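Local coordinates for Tol-Pal system protein TolB (Acinetobacter baumannii, PDB 7MX5) that is predicted to act in the periplasm as part of the Tol-Pal system, which supports outer-membrane integrity and membrane invagination during cell division, at residues Y97-L102 against Y122-G127; R109-G114 against G159-T164; A137-N142 against E148-Q153; S220-G225 against I240-L245; L318-S323 against K328-D333. One frame throughout, in Å; residues are numbered along the deposited sequence.

Interaction 1: Y97-L102 against Y122-G127; sequences YLLNEL and YQALTG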
# COMPACT_ATOMS: atom_id res chain seq x y z
N TYR A 97 -4.76 -17.75 -26.00
CA TYR A 97 -4.05 -16.60 -25.44
C TYR A 97 -4.97 -15.83 -24.50
O TYR A 97 -6.08 -15.46 -24.89
CB TYR A 97 -3.53 -15.68 -26.54
CG TYR A 97 -2.32 -16.21 -27.27
CD1 TYR A 97 -1.08 -16.26 -26.64
CD2 TYR A 97 -2.41 -16.66 -28.58
CE1 TYR A 97 0.04 -16.75 -27.30
CE2 TYR A 97 -1.30 -17.14 -29.24
CZ TYR A 97 -0.08 -17.18 -28.60
OH TYR A 97 1.03 -17.66 -29.25
N LEU A 98 -4.50 -15.59 -23.28
CA LEU A 98 -5.21 -14.71 -22.36
C LEU A 98 -4.84 -13.25 -22.57
O LEU A 98 -5.66 -12.37 -22.27
CB LEU A 98 -4.91 -15.11 -20.91
CG LEU A 98 -5.43 -16.49 -20.49
CD1 LEU A 98 -5.29 -16.68 -18.99
CD2 LEU A 98 -6.87 -16.68 -20.93
N LEU A 99 -3.65 -12.98 -23.09
CA LEU A 99 -3.21 -11.63 -23.41
C LEU A 99 -2.40 -11.65 -24.70
O LEU A 99 -1.66 -12.60 -24.96
CB LEU A 99 -2.36 -11.02 -22.29
CG LEU A 99 -3.00 -10.84 -20.91
CD1 LEU A 99 -1.93 -10.54 -19.87
CD2 LEU A 99 -4.05 -9.73 -20.94
N ASN A 100 -2.57 -10.60 -25.50
CA ASN A 100 -1.74 -10.37 -26.69
C ASN A 100 -1.68 -8.86 -26.87
O ASN A 100 -2.50 -8.27 -27.58
CB ASN A 100 -2.30 -11.07 -27.93
CG ASN A 100 -1.50 -10.77 -29.18
OD1 ASN A 100 -0.33 -11.14 -29.29
ND2 ASN A 100 -2.13 -10.08 -30.13
N GLU A 101 -0.70 -8.24 -26.21
CA GLU A 101 -0.67 -6.79 -26.07
C GLU A 101 0.69 -6.24 -26.49
O GLU A 101 1.71 -6.94 -26.44
CB GLU A 101 -0.96 -6.37 -24.63
CG GLU A 101 -2.27 -6.89 -24.07
CD GLU A 101 -3.46 -6.07 -24.52
OE1 GLU A 101 -3.26 -5.07 -25.25
OE2 GLU A 101 -4.60 -6.42 -24.15
N LEU A 102 0.68 -4.98 -26.91
CA LEU A 102 1.89 -4.21 -27.15
C LEU A 102 1.87 -2.99 -26.24
O LEU A 102 0.85 -2.30 -26.14
CB LEU A 102 2.00 -3.77 -28.62
CG LEU A 102 3.30 -3.04 -28.96
CD1 LEU A 102 4.26 -3.95 -29.70
CD2 LEU A 102 3.03 -1.77 -29.76
N TYR A 122 -1.52 -10.48 -14.03
CA TYR A 122 -2.27 -10.76 -12.81
C TYR A 122 -3.77 -10.62 -13.03
O TYR A 122 -4.56 -11.46 -12.59
CB TYR A 122 -1.80 -9.81 -11.70
CG TYR A 122 -2.42 -10.05 -10.34
CD1 TYR A 122 -1.82 -10.93 -9.44
CD2 TYR A 122 -3.57 -9.40 -9.95
CE1 TYR A 122 -2.38 -11.15 -8.19
CE2 TYR A 122 -4.14 -9.61 -8.71
CZ TYR A 122 -3.53 -10.49 -7.83
OH TYR A 122 -4.09 -10.70 -6.59
N GLN A 123 -4.19 -9.56 -13.73
CA GLN A 123 -5.61 -9.34 -13.97
C GLN A 123 -6.19 -10.41 -14.89
O GLN A 123 -7.34 -10.82 -14.73
CB GLN A 123 -5.83 -7.95 -14.55
CG GLN A 123 -7.29 -7.53 -14.63
CD GLN A 123 -7.45 -6.07 -14.99
OE1 GLN A 123 -7.19 -5.66 -16.12
NE2 GLN A 123 -7.87 -5.26 -14.02
N ALA A 124 -5.40 -10.87 -15.86
CA ALA A 124 -5.88 -11.89 -16.79
C ALA A 124 -6.04 -13.25 -16.12
O ALA A 124 -6.79 -14.09 -16.64
CB ALA A 124 -4.94 -12.00 -17.98
N LEU A 125 -5.36 -13.49 -15.00
CA LEU A 125 -5.41 -14.78 -14.33
C LEU A 125 -6.35 -14.81 -13.14
O LEU A 125 -6.87 -15.88 -12.79
CB LEU A 125 -4.01 -15.19 -13.87
CG LEU A 125 -2.99 -15.45 -14.98
CD1 LEU A 125 -1.62 -15.72 -14.39
CD2 LEU A 125 -3.43 -16.61 -15.84
N THR A 126 -6.58 -13.66 -12.49
CA THR A 126 -7.43 -13.60 -11.31
C THR A 126 -8.66 -12.72 -11.48
O THR A 126 -9.59 -12.84 -10.67
CB THR A 126 -6.64 -13.08 -10.10
OG1 THR A 126 -6.58 -11.65 -10.13
CG2 THR A 126 -5.22 -13.64 -10.10
N GLY A 127 -8.70 -11.85 -12.49
CA GLY A 127 -9.78 -10.90 -12.61
C GLY A 127 -9.69 -9.73 -11.66
O GLY A 127 -10.67 -8.98 -11.53
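No flat side chain takes part where Leu98 and Leu99 meet Ala124 and Leu125; the one ring close by, that of Tyr122, has a face turned to its own helix, with Thr126 CG2 lying 4.1 Å above the ring plane and over its centre. Thr126 OG1 meanwhile donates to Tyr122 O from above the carbonyl plane, at 3.2 Å, and this oxygen also accepts from the backbone N of Leu125 and of Thr126. The side chains that meet across the contact are all aliphatic. The isopropyl fork of Leu99 sits on the Ala124 methyl, CG coming to 3.7 Å from Ala124 CB and both CD1 and CD2 lying almost as near. Helix 110-126 here packs its last turn against strand 96-105, an edge strand of the mixed sheet in the TolB amino-terminal domain, at a classic beta bulge in which Leu98 and Leu99 both face Leu89 of strand 83-91. At the bulge, two consecutive leucines both point toward the helix. Leu98, with CG anti to its carbonyl carbon (chi1 -65°), brings CD1 to 3.7 Å from Leu125 CD2, the two side chains crossing at about a right angle. Leu98 CD1 also rests 3.8 Å from Ala124 O, and Leu125 reaches on to Phe42.

Interaction 2: R109-G114 against G159-T164; sequences RIRQAG and GEQPKT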
# COMPACT_ATOMS: atom_id res chain seq x y z
N ARG A 109 12.15 4.09 -18.95
CA ARG A 109 11.02 3.84 -18.07
C ARG A 109 10.75 2.34 -18.05
O ARG A 109 9.65 1.89 -18.38
CB ARG A 109 9.79 4.62 -18.53
CG ARG A 109 9.99 6.13 -18.50
CD ARG A 109 10.44 6.60 -17.13
NE ARG A 109 9.34 6.70 -16.19
CZ ARG A 109 9.32 6.14 -14.99
NH1 ARG A 109 10.34 5.42 -14.55
NH2 ARG A 109 8.25 6.31 -14.21
N ILE A 110 11.76 1.57 -17.66
CA ILE A 110 11.74 0.12 -17.83
C ILE A 110 11.07 -0.58 -16.65
O ILE A 110 10.34 -1.55 -16.83
CB ILE A 110 13.19 -0.39 -18.05
CG1 ILE A 110 13.25 -1.91 -18.03
CG2 ILE A 110 14.13 0.22 -17.02
CD1 ILE A 110 12.83 -2.55 -19.33
N ARG A 111 11.30 -0.10 -15.42
CA ARG A 111 10.69 -0.72 -14.26
C ARG A 111 9.18 -0.54 -14.26
O ARG A 111 8.44 -1.44 -13.83
CB ARG A 111 11.30 -0.17 -12.97
CG ARG A 111 12.65 -0.77 -12.62
CD ARG A 111 12.95 -0.67 -11.13
NE ARG A 111 12.36 -1.76 -10.36
CZ ARG A 111 12.77 -3.02 -10.40
NH1 ARG A 111 13.79 -3.40 -11.17
NH2 ARG A 111 12.15 -3.93 -9.66
N GLN A 112 8.69 0.61 -14.74
CA GLN A 112 7.25 0.82 -14.83
C GLN A 112 6.63 -0.06 -15.91
O GLN A 112 5.47 -0.48 -15.78
CB GLN A 112 6.94 2.29 -15.10
CG GLN A 112 7.31 2.76 -16.49
CD GLN A 112 6.50 3.97 -16.94
OE1 GLN A 112 6.55 5.03 -16.31
NE2 GLN A 112 5.77 3.81 -18.03
N ALA A 113 7.38 -0.37 -16.97
CA ALA A 113 6.84 -1.21 -18.04
C ALA A 113 6.69 -2.65 -17.57
O ALA A 113 5.69 -3.31 -17.89
CB ALA A 113 7.75 -1.14 -19.27
N GLY A 114 7.67 -3.16 -16.82
CA GLY A 114 7.55 -4.51 -16.29
C GLY A 114 6.41 -4.65 -15.30
O GLY A 114 5.72 -5.67 -15.27
N GLY A 159 9.86 -1.04 -3.49
CA GLY A 159 10.84 -0.19 -2.87
C GLY A 159 11.80 0.50 -3.82
O GLY A 159 12.57 1.36 -3.38
N GLU A 160 11.76 0.17 -5.11
CA GLU A 160 12.68 0.76 -6.06
C GLU A 160 12.22 2.14 -6.49
O GLU A 160 11.06 2.52 -6.34
CB GLU A 160 12.84 -0.15 -7.29
CG GLU A 160 13.42 -1.52 -6.98
CD GLU A 160 14.89 -1.46 -6.60
OE1 GLU A 160 15.54 -0.42 -6.85
OE2 GLU A 160 15.39 -2.46 -6.05
N GLN A 161 13.17 2.91 -7.03
CA GLN A 161 12.93 4.28 -7.48
C GLN A 161 12.33 5.15 -6.37
O GLN A 161 11.21 5.64 -6.50
CB GLN A 161 12.05 4.30 -8.72
CG GLN A 161 12.38 3.22 -9.74
CD GLN A 161 12.28 3.72 -11.17
OE1 GLN A 161 11.19 3.77 -11.74
NE2 GLN A 161 13.41 4.09 -11.75
N PRO A 162 13.05 5.36 -5.27
CA PRO A 162 12.52 6.20 -4.20
C PRO A 162 12.60 7.68 -4.56
O PRO A 162 13.53 8.14 -5.22
CB PRO A 162 13.42 5.87 -3.01
CG PRO A 162 14.73 5.53 -3.64
CD PRO A 162 14.42 4.90 -4.98
N LYS A 163 11.59 8.42 -4.11
CA LYS A 163 11.49 9.85 -4.35
C LYS A 163 11.34 10.54 -3.00
O LYS A 163 10.32 10.36 -2.32
CB LYS A 163 10.32 10.18 -5.29
CG LYS A 163 10.36 11.56 -5.93
CD LYS A 163 9.97 12.66 -4.96
CE LYS A 163 9.75 13.99 -5.66
NZ LYS A 163 8.62 13.94 -6.62
N THR A 164 12.33 11.34 -2.62
CA THR A 164 12.30 12.05 -1.35
C THR A 164 11.38 13.26 -1.47
O THR A 164 11.62 14.16 -2.28
CB THR A 164 13.70 12.48 -0.94
OG1 THR A 164 14.52 11.32 -0.73
CG2 THR A 164 13.65 13.30 0.34
O HOH W 1 12.10 2.58 -14.88
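Arg111, in the first turn of helix 110-126, stretches across to Glu160 and Gln161. Its CB lies 4.1 Å from Gln161 OE1. Farther out, CD lies beside the 160-161 chain, 3.9 Å from Glu160 CB and slightly farther from Gln161 CG. A bend at chi3 (85°) then turns the guanidinium so that one of its faces lies against Glu160: NE is 3.5 Å from Glu160 CB, and CZ is 3.8 Å from Glu160 CG. At the tip, NH2 makes a salt bridge to Asp158, just before the 159-164 segment, whereas the carboxylate of Glu160 stays apart, OE1 standing 4.9 Å from Arg111 NE. A second, looser connection is polar. Arg109 points NH1 at Gln161 OE1 with that oxygen at the edge of the guanidinium, in its plane, though at 3.4 Å the hydrogen bond is weak; Gln112 CD lies over one face of the same guanidinium. A water accepts from Arg111 N at 2.8 Å and donates weakly to the same Gln161 oxygen. The amino-terminal domain here touches the propeller blade containing strand 163-168; between these two segments, contact rests on one weak hydrogen bond, a water and the Arg111 guanidinium packed on Glu160 methylenes, with the Asp158 salt bridge alongside.

Interaction 3: A137-N142 against E148-Q153; sequences AYVLRN and ERYTLQ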
# COMPACT_ATOMS: atom_id res chain seq x y z
N ALA A 137 4.12 5.49 0.17
CA ALA A 137 4.81 6.51 0.93
C ALA A 137 5.18 5.98 2.31
O ALA A 137 4.48 5.14 2.88
CB ALA A 137 3.94 7.76 1.08
N TYR A 138 6.29 6.48 2.84
CA TYR A 138 6.79 6.04 4.14
C TYR A 138 7.71 7.12 4.70
O TYR A 138 8.15 8.02 3.98
CB TYR A 138 7.52 4.70 4.02
CG TYR A 138 8.63 4.68 2.99
CD1 TYR A 138 8.36 4.36 1.66
CD2 TYR A 138 9.93 4.99 3.34
CE1 TYR A 138 9.37 4.35 0.72
CE2 TYR A 138 10.95 4.98 2.40
CZ TYR A 138 10.66 4.66 1.09
OH TYR A 138 11.66 4.65 0.15
N VAL A 139 8.00 7.01 5.99
CA VAL A 139 8.87 7.94 6.69
C VAL A 139 10.03 7.17 7.28
O VAL A 139 9.84 6.30 8.14
CB VAL A 139 8.12 8.71 7.79
CG1 VAL A 139 9.06 9.66 8.51
CG2 VAL A 139 6.94 9.47 7.20
N LEU A 140 11.24 7.48 6.82
CA LEU A 140 12.45 6.88 7.36
C LEU A 140 12.92 7.69 8.56
O LEU A 140 13.11 8.91 8.47
CB LEU A 140 13.55 6.83 6.30
CG LEU A 140 13.31 5.92 5.10
CD1 LEU A 140 14.43 6.06 4.08
CD2 LEU A 140 13.16 4.47 5.55
N ARG A 141 13.10 7.01 9.69
CA ARG A 141 13.57 7.64 10.92
C ARG A 141 14.96 7.12 11.24
O ARG A 141 15.16 5.91 11.40
CB ARG A 141 12.61 7.35 12.08
CG ARG A 141 11.19 7.82 11.86
CD ARG A 141 10.34 7.58 13.09
NE ARG A 141 8.94 7.92 12.86
CZ ARG A 141 7.99 7.81 13.78
NH1 ARG A 141 8.25 7.38 15.00
NH2 ARG A 141 6.74 8.15 13.46
N ASN A 142 15.93 8.03 11.32
CA ASN A 142 17.32 7.68 11.60
C ASN A 142 17.91 8.72 12.55
O ASN A 142 18.36 9.78 12.10
CB ASN A 142 18.14 7.57 10.32
CG ASN A 142 19.39 6.74 10.51
OD1 ASN A 142 19.78 6.41 11.63
ND2 ASN A 142 20.05 6.41 9.40
N GLU A 148 19.17 14.51 8.66
CA GLU A 148 17.97 13.93 8.06
C GLU A 148 17.36 12.91 9.00
O GLU A 148 17.24 11.73 8.65
CB GLU A 148 18.29 13.29 6.70
CG GLU A 148 19.30 14.05 5.86
CD GLU A 148 19.69 13.29 4.61
OE1 GLU A 148 18.78 12.93 3.83
OE2 GLU A 148 20.90 13.05 4.40
N ARG A 149 16.98 13.35 10.20
CA ARG A 149 16.41 12.44 11.18
C ARG A 149 15.11 11.82 10.67
O ARG A 149 14.84 10.63 10.92
CB ARG A 149 16.17 13.17 12.50
CG ARG A 149 16.17 12.28 13.73
CD ARG A 149 15.75 13.05 14.97
NE ARG A 149 16.81 13.96 15.41
CZ ARG A 149 17.73 13.65 16.31
NH1 ARG A 149 17.76 12.46 16.89
NH2 ARG A 149 18.65 14.55 16.64
N TYR A 150 14.31 12.59 9.96
CA TYR A 150 13.06 12.12 9.37
C TYR A 150 13.07 12.44 7.89
O TYR A 150 13.38 13.57 7.50
CB TYR A 150 11.84 12.75 10.05
CG TYR A 150 11.71 12.41 11.52
CD1 TYR A 150 12.43 13.11 12.48
CD2 TYR A 150 10.85 11.41 11.95
CE1 TYR A 150 12.30 12.82 13.82
CE2 TYR A 150 10.72 11.11 13.29
CZ TYR A 150 11.45 11.81 14.22
OH TYR A 150 11.32 11.52 15.56
N THR A 151 12.74 11.46 7.06
CA THR A 151 12.71 11.62 5.61
C THR A 151 11.43 11.02 5.07
O THR A 151 11.21 9.81 5.19
CB THR A 151 13.93 10.97 4.96
OG1 THR A 151 15.13 11.60 5.44
CG2 THR A 151 13.87 11.12 3.45
N LEU A 152 10.59 11.85 4.46
CA LEU A 152 9.38 11.39 3.80
C LEU A 152 9.73 10.98 2.38
O LEU A 152 10.23 11.79 1.59
CB LEU A 152 8.31 12.48 3.79
CG LEU A 152 7.01 12.14 3.06
CD1 LEU A 152 6.47 10.79 3.51
CD2 LEU A 152 5.98 13.23 3.28
N GLN A 153 9.47 9.71 2.05
CA GLN A 153 9.82 9.16 0.75
C GLN A 153 8.62 8.48 0.12
O GLN A 153 7.71 8.02 0.82
CB GLN A 153 10.97 8.15 0.86
CG GLN A 153 12.34 8.78 1.04
CD GLN A 153 13.46 7.88 0.56
OE1 GLN A 153 13.33 6.65 0.57
NE2 GLN A 153 14.57 8.48 0.15
O HOH W 2 15.48 9.89 7.89
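Leu140 O is held by two donors, Thr151 N at 2.9 Å, lying in the carbonyl plane, and a water at 2.6 Å. The same water donates to Glu148 O and is hydrogen-bonded to Thr151 OG1, tying the end of the hairpin together. Strands 135-141 and 150-156 form this antiparallel hairpin in a propeller blade whose strand 391-397, from the C terminus, completes the sheet beside 135-141. On the Tyr138, Leu140 and Gln153 face, chi1 of 54° sets the Tyr138 ring between backbone N and carbonyl carbon and over Gln153, whose CB lies under one ring face, 3.5 Å from Tyr138 CZ. Tyr138 OH donates to Gln153 OE1 at 2.6 Å, from 21° off the amide carbonyl plane. On the other face the extended Arg141 chain crosses Tyr150 at a slant, Arg141 CD standing 3.6 Å from Tyr150 CE2 and the guanidinium and ring planes 59° apart. With Gln153 NE2 donating to Thr164 OG1, the buried amide has partners at both ends, and its flip state is therefore probably fixed.

Interaction 4: S220-G225 against I240-L245; sequences SFSPDG and IYQMDL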
# COMPACT_ATOMS: atom_id res chain seq x y z
N SER A 220 -6.46 12.69 6.68
CA SER A 220 -7.18 11.76 5.82
C SER A 220 -8.14 12.57 4.96
O SER A 220 -8.81 13.48 5.45
CB SER A 220 -7.94 10.71 6.63
OG SER A 220 -8.69 9.86 5.78
N PHE A 221 -8.20 12.24 3.67
CA PHE A 221 -8.88 13.06 2.69
C PHE A 221 -10.19 12.41 2.24
O PHE A 221 -10.28 11.19 2.10
CB PHE A 221 -7.99 13.31 1.48
CG PHE A 221 -6.87 14.27 1.75
CD1 PHE A 221 -7.11 15.63 1.81
CD2 PHE A 221 -5.59 13.81 1.98
CE1 PHE A 221 -6.09 16.52 2.07
CE2 PHE A 221 -4.56 14.69 2.25
CZ PHE A 221 -4.81 16.05 2.29
N SER A 222 -11.20 13.25 2.03
CA SER A 222 -12.50 12.78 1.59
C SER A 222 -12.41 12.20 0.18
O SER A 222 -11.64 12.69 -0.65
CB SER A 222 -13.51 13.93 1.61
OG SER A 222 -14.49 13.74 2.61
N PRO A 223 -13.19 11.16 -0.11
CA PRO A 223 -13.20 10.62 -1.48
C PRO A 223 -13.60 11.65 -2.53
O PRO A 223 -13.11 11.58 -3.67
CB PRO A 223 -14.22 9.47 -1.41
CG PRO A 223 -14.33 9.12 0.02
CD PRO A 223 -13.90 10.30 0.85
N ASP A 224 -14.47 12.60 -2.18
CA ASP A 224 -14.88 13.63 -3.14
C ASP A 224 -13.83 14.72 -3.33
O ASP A 224 -14.04 15.62 -4.15
CB ASP A 224 -16.21 14.26 -2.70
CG ASP A 224 -16.14 14.93 -1.33
OD1 ASP A 224 -15.03 15.16 -0.81
OD2 ASP A 224 -17.21 15.24 -0.77
N GLY A 225 -12.71 14.65 -2.61
CA GLY A 225 -11.68 15.66 -2.74
C GLY A 225 -12.04 17.02 -2.20
O GLY A 225 -11.40 18.01 -2.57
N ILE A 240 -11.28 14.60 16.88
CA ILE A 240 -11.36 14.52 15.43
C ILE A 240 -12.02 15.78 14.89
O ILE A 240 -13.07 16.19 15.38
CB ILE A 240 -12.12 13.26 14.98
CG1 ILE A 240 -11.29 12.00 15.26
CG2 ILE A 240 -12.48 13.34 13.50
CD1 ILE A 240 -11.97 11.03 16.20
N TYR A 241 -11.40 16.37 13.88
CA TYR A 241 -11.93 17.55 13.20
C TYR A 241 -12.06 17.26 11.71
O TYR A 241 -11.27 16.50 11.14
CB TYR A 241 -11.01 18.76 13.41
CG TYR A 241 -10.94 19.26 14.84
CD1 TYR A 241 -10.06 18.69 15.75
CD2 TYR A 241 -11.77 20.28 15.27
CE1 TYR A 241 -10.00 19.14 17.05
CE2 TYR A 241 -11.71 20.74 16.58
CZ TYR A 241 -10.83 20.16 17.46
OH TYR A 241 -10.77 20.62 18.76
N GLN A 242 -13.06 17.87 11.08
CA GLN A 242 -13.21 17.83 9.64
C GLN A 242 -12.97 19.22 9.07
O GLN A 242 -13.57 20.19 9.52
CB GLN A 242 -14.59 17.33 9.22
CG GLN A 242 -14.67 17.03 7.72
CD GLN A 242 -16.04 16.56 7.28
OE1 GLN A 242 -17.00 16.58 8.05
NE2 GLN A 242 -16.14 16.13 6.03
N MET A 243 -12.09 19.30 8.08
CA MET A 243 -11.80 20.55 7.39
C MET A 243 -12.49 20.59 6.04
O MET A 243 -12.60 19.56 5.36
CB MET A 243 -10.30 20.75 7.21
CG MET A 243 -9.91 22.21 7.15
SD MET A 243 -8.25 22.48 6.52
CE MET A 243 -7.63 23.61 7.76
N ASP A 244 -12.94 21.77 5.65
CA ASP A 244 -13.43 22.02 4.30
C ASP A 244 -12.31 22.73 3.54
O ASP A 244 -11.85 23.80 3.95
CB ASP A 244 -14.70 22.86 4.32
CG ASP A 244 -15.15 23.27 2.94
OD1 ASP A 244 -14.98 22.48 1.99
OD2 ASP A 244 -15.69 24.39 2.79
N LEU A 245 -11.88 22.13 2.43
CA LEU A 245 -10.67 22.59 1.75
C LEU A 245 -10.84 23.98 1.16
O LEU A 245 -9.86 24.73 1.06
CB LEU A 245 -10.27 21.60 0.66
CG LEU A 245 -9.89 20.18 1.10
CD1 LEU A 245 -9.03 19.51 0.03
CD2 LEU A 245 -9.17 20.20 2.44
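Gly225 and Leu245 come no closer than 8.3 Å between CA atoms, because within this antiparallel propeller blade strand 227-232 runs between strands 215-221 and 239-244. The chain leaves 215-221 through a type I turn from Ser222 to Gly225, closed by Gly225 N donating to Ser222 O at 3.0 Å; Gly225 has positive phi (70°). Leu245, whose backbone pairs with Lys226, has the largest share of the contact. CG stands anti to the carbonyl carbon (chi1 -63°), which points the side chain toward Gly225 at the end of the turn, and the Phe221 ring approaches it from the strand before, its CE1 lying 4.7 Å from Leu245 CD1. Farther down the blade Gln242 extends fully past strand 227-232, touching Ser227 and Leu229, and gives its NE2 in a weak hydrogen bond to Tyr265 OH of the next sheet; Ser222 also packs on Tyr265. Nothing polar joins the two segments directly: the nearest approach is apolar on polar, Leu245 CD1 at 3.8 Å from Gly225 O.

Interaction 5: L318-S323 against K328-D333; sequences LVHRPS and KVAIQD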
# COMPACT_ATOMS: atom_id res chain seq x y z
N LEU A 318 -6.58 -3.29 10.71
CA LEU A 318 -6.50 -2.64 12.01
C LEU A 318 -5.40 -3.28 12.84
O LEU A 318 -4.78 -4.27 12.45
CB LEU A 318 -7.84 -2.72 12.75
CG LEU A 318 -8.29 -4.12 13.18
CD1 LEU A 318 -9.04 -4.06 14.50
CD2 LEU A 318 -9.15 -4.78 12.11
N VAL A 319 -5.16 -2.68 14.00
CA VAL A 319 -4.24 -3.23 15.00
C VAL A 319 -5.09 -3.90 16.08
O VAL A 319 -5.92 -3.24 16.72
CB VAL A 319 -3.34 -2.14 15.59
CG1 VAL A 319 -2.71 -2.61 16.90
CG2 VAL A 319 -2.26 -1.75 14.60
N HIS A 320 -4.87 -5.19 16.27
CA HIS A 320 -5.68 -6.00 17.18
C HIS A 320 -4.78 -6.58 18.26
O HIS A 320 -3.70 -7.10 17.96
CB HIS A 320 -6.39 -7.12 16.42
CG HIS A 320 -7.32 -7.93 17.26
ND1 HIS A 320 -8.62 -7.54 17.53
CD2 HIS A 320 -7.15 -9.12 17.89
CE1 HIS A 320 -9.20 -8.45 18.29
NE2 HIS A 320 -8.34 -9.42 18.52
N ARG A 321 -5.22 -6.49 19.52
CA ARG A 321 -4.44 -6.95 20.66
C ARG A 321 -5.31 -7.79 21.58
O ARG A 321 -6.02 -7.26 22.44
CB ARG A 321 -3.83 -5.78 21.43
CG ARG A 321 -2.36 -5.93 21.75
CD ARG A 321 -2.10 -5.94 23.24
NE ARG A 321 -2.47 -4.69 23.88
CZ ARG A 321 -1.61 -3.89 24.51
NH1 ARG A 321 -0.33 -4.19 24.60
NH2 ARG A 321 -2.06 -2.77 25.07
N PRO A 322 -5.29 -9.11 21.42
CA PRO A 322 -5.87 -9.98 22.46
C PRO A 322 -5.12 -9.79 23.76
O PRO A 322 -3.88 -9.82 23.79
CB PRO A 322 -5.71 -11.40 21.90
CG PRO A 322 -5.19 -11.26 20.52
CD PRO A 322 -4.78 -9.86 20.26
N SER A 323 -5.87 -9.59 24.85
CA SER A 323 -5.28 -9.18 26.13
C SER A 323 -4.16 -10.11 26.59
O SER A 323 -3.33 -9.70 27.41
CB SER A 323 -6.37 -9.11 27.20
OG SER A 323 -6.83 -10.40 27.56
N LYS A 328 -1.42 -7.30 16.86
CA LYS A 328 -1.58 -8.09 15.65
C LYS A 328 -2.21 -7.23 14.56
O LYS A 328 -3.06 -6.38 14.85
CB LYS A 328 -2.46 -9.33 15.88
CG LYS A 328 -2.30 -9.98 17.24
CD LYS A 328 -1.23 -11.06 17.22
CE LYS A 328 -0.79 -11.43 18.62
NZ LYS A 328 -0.52 -12.88 18.75
N VAL A 329 -1.77 -7.44 13.33
CA VAL A 329 -2.47 -6.89 12.17
C VAL A 329 -3.65 -7.80 11.87
O VAL A 329 -3.47 -9.01 11.66
CB VAL A 329 -1.54 -6.76 10.96
CG1 VAL A 329 -2.30 -6.26 9.75
CG2 VAL A 329 -0.38 -5.83 11.29
N ALA A 330 -4.85 -7.25 11.86
CA ALA A 330 -6.06 -8.03 11.68
C ALA A 330 -6.92 -7.44 10.57
O ALA A 330 -6.82 -6.25 10.24
CB ALA A 330 -6.88 -8.12 12.98
N ILE A 331 -7.76 -8.29 9.99
CA ILE A 331 -8.68 -7.91 8.93
C ILE A 331 -10.09 -8.30 9.38
O ILE A 331 -10.35 -9.48 9.65
CB ILE A 331 -8.34 -8.59 7.59
CG1 ILE A 331 -6.89 -8.30 7.20
CG2 ILE A 331 -9.29 -8.13 6.50
CD1 ILE A 331 -6.59 -6.83 7.03
N GLN A 332 -10.98 -7.32 9.45
CA GLN A 332 -12.38 -7.55 9.77
C GLN A 332 -13.24 -7.29 8.55
O GLN A 332 -13.10 -6.24 7.90
CB GLN A 332 -12.84 -6.68 10.94
CG GLN A 332 -14.27 -6.97 11.38
CD GLN A 332 -14.76 -6.04 12.47
OE1 GLN A 332 -14.40 -6.19 13.64
NE2 GLN A 332 -15.59 -5.07 12.10
N ASP A 333 -14.12 -8.23 8.23
CA ASP A 333 -15.10 -8.03 7.17
C ASP A 333 -16.23 -7.15 7.69
O ASP A 333 -16.79 -7.41 8.76
CB ASP A 333 -15.65 -9.37 6.69
CG ASP A 333 -16.23 -9.30 5.29
OD1 ASP A 333 -17.38 -8.85 5.15
OD2 ASP A 333 -15.52 -9.70 4.34
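Leu318 and Ala330 are joined by a reciprocal pair of backbone hydrogen bonds, each 3.0 Å long: Leu318 N to Ala330 O, and Ala330 N to Leu318 O. Strands 315-320 and 328-333 form a beta hairpin, the middle of a four-stranded antiparallel propeller blade flanked by 304-309 and 339-344. Nearer the hairpin end, His320 N donates almost straight to Lys328 O at 2.6 Å, with 174° at the hydrogen; the return bond from Lys328 N to His320 O is so short that its modelled length is doubtful. The short axes of 318-320 and 328-333 make 120°, although the residue pairing is antiparallel.

Packing follows on the face that carries Leu318, His320, Lys328 and Ala330. A chi1 of 66° places Leu318 CG between backbone N and carbonyl carbon, and CD2 then leans over the neighbouring strand, 3.3 Å from Ala330 O and 4.1 Å from Ala330 CB, and close to Gln332 as well. His320 touches Ala330 CB with its own CB, while its ring ND1 is hydrogen-bonded to Asn304. On the other face Val319 and Val329 are neighbours across the strands as a non-hydrogen-bonded pair. Beyond His320, toward the hairpin loop, the Pro322 ring and the Lys328 chain cross at about a right angle, and Pro322 CD sits 3.9 Å from Lys328 CG.

From the N terminus, interaction 1 closes the first loop, returning the end of helix 110-126 to edge strand 96-105 within the amino-terminal domain. Interaction 2 opens inside that loop, at the start of the same helix, and closes beyond it at residues 159-164, so the two cross, and the helix that packs on its own domain's sheet also reaches the propeller. Interaction 3, a hairpin, nests within interaction 2; the two touch in the shared blade, where Pro162 packs on Tyr138. Interactions 4 and 5 follow in series, each closing a short loop within a later blade, their centres about 26 Å apart and without touching.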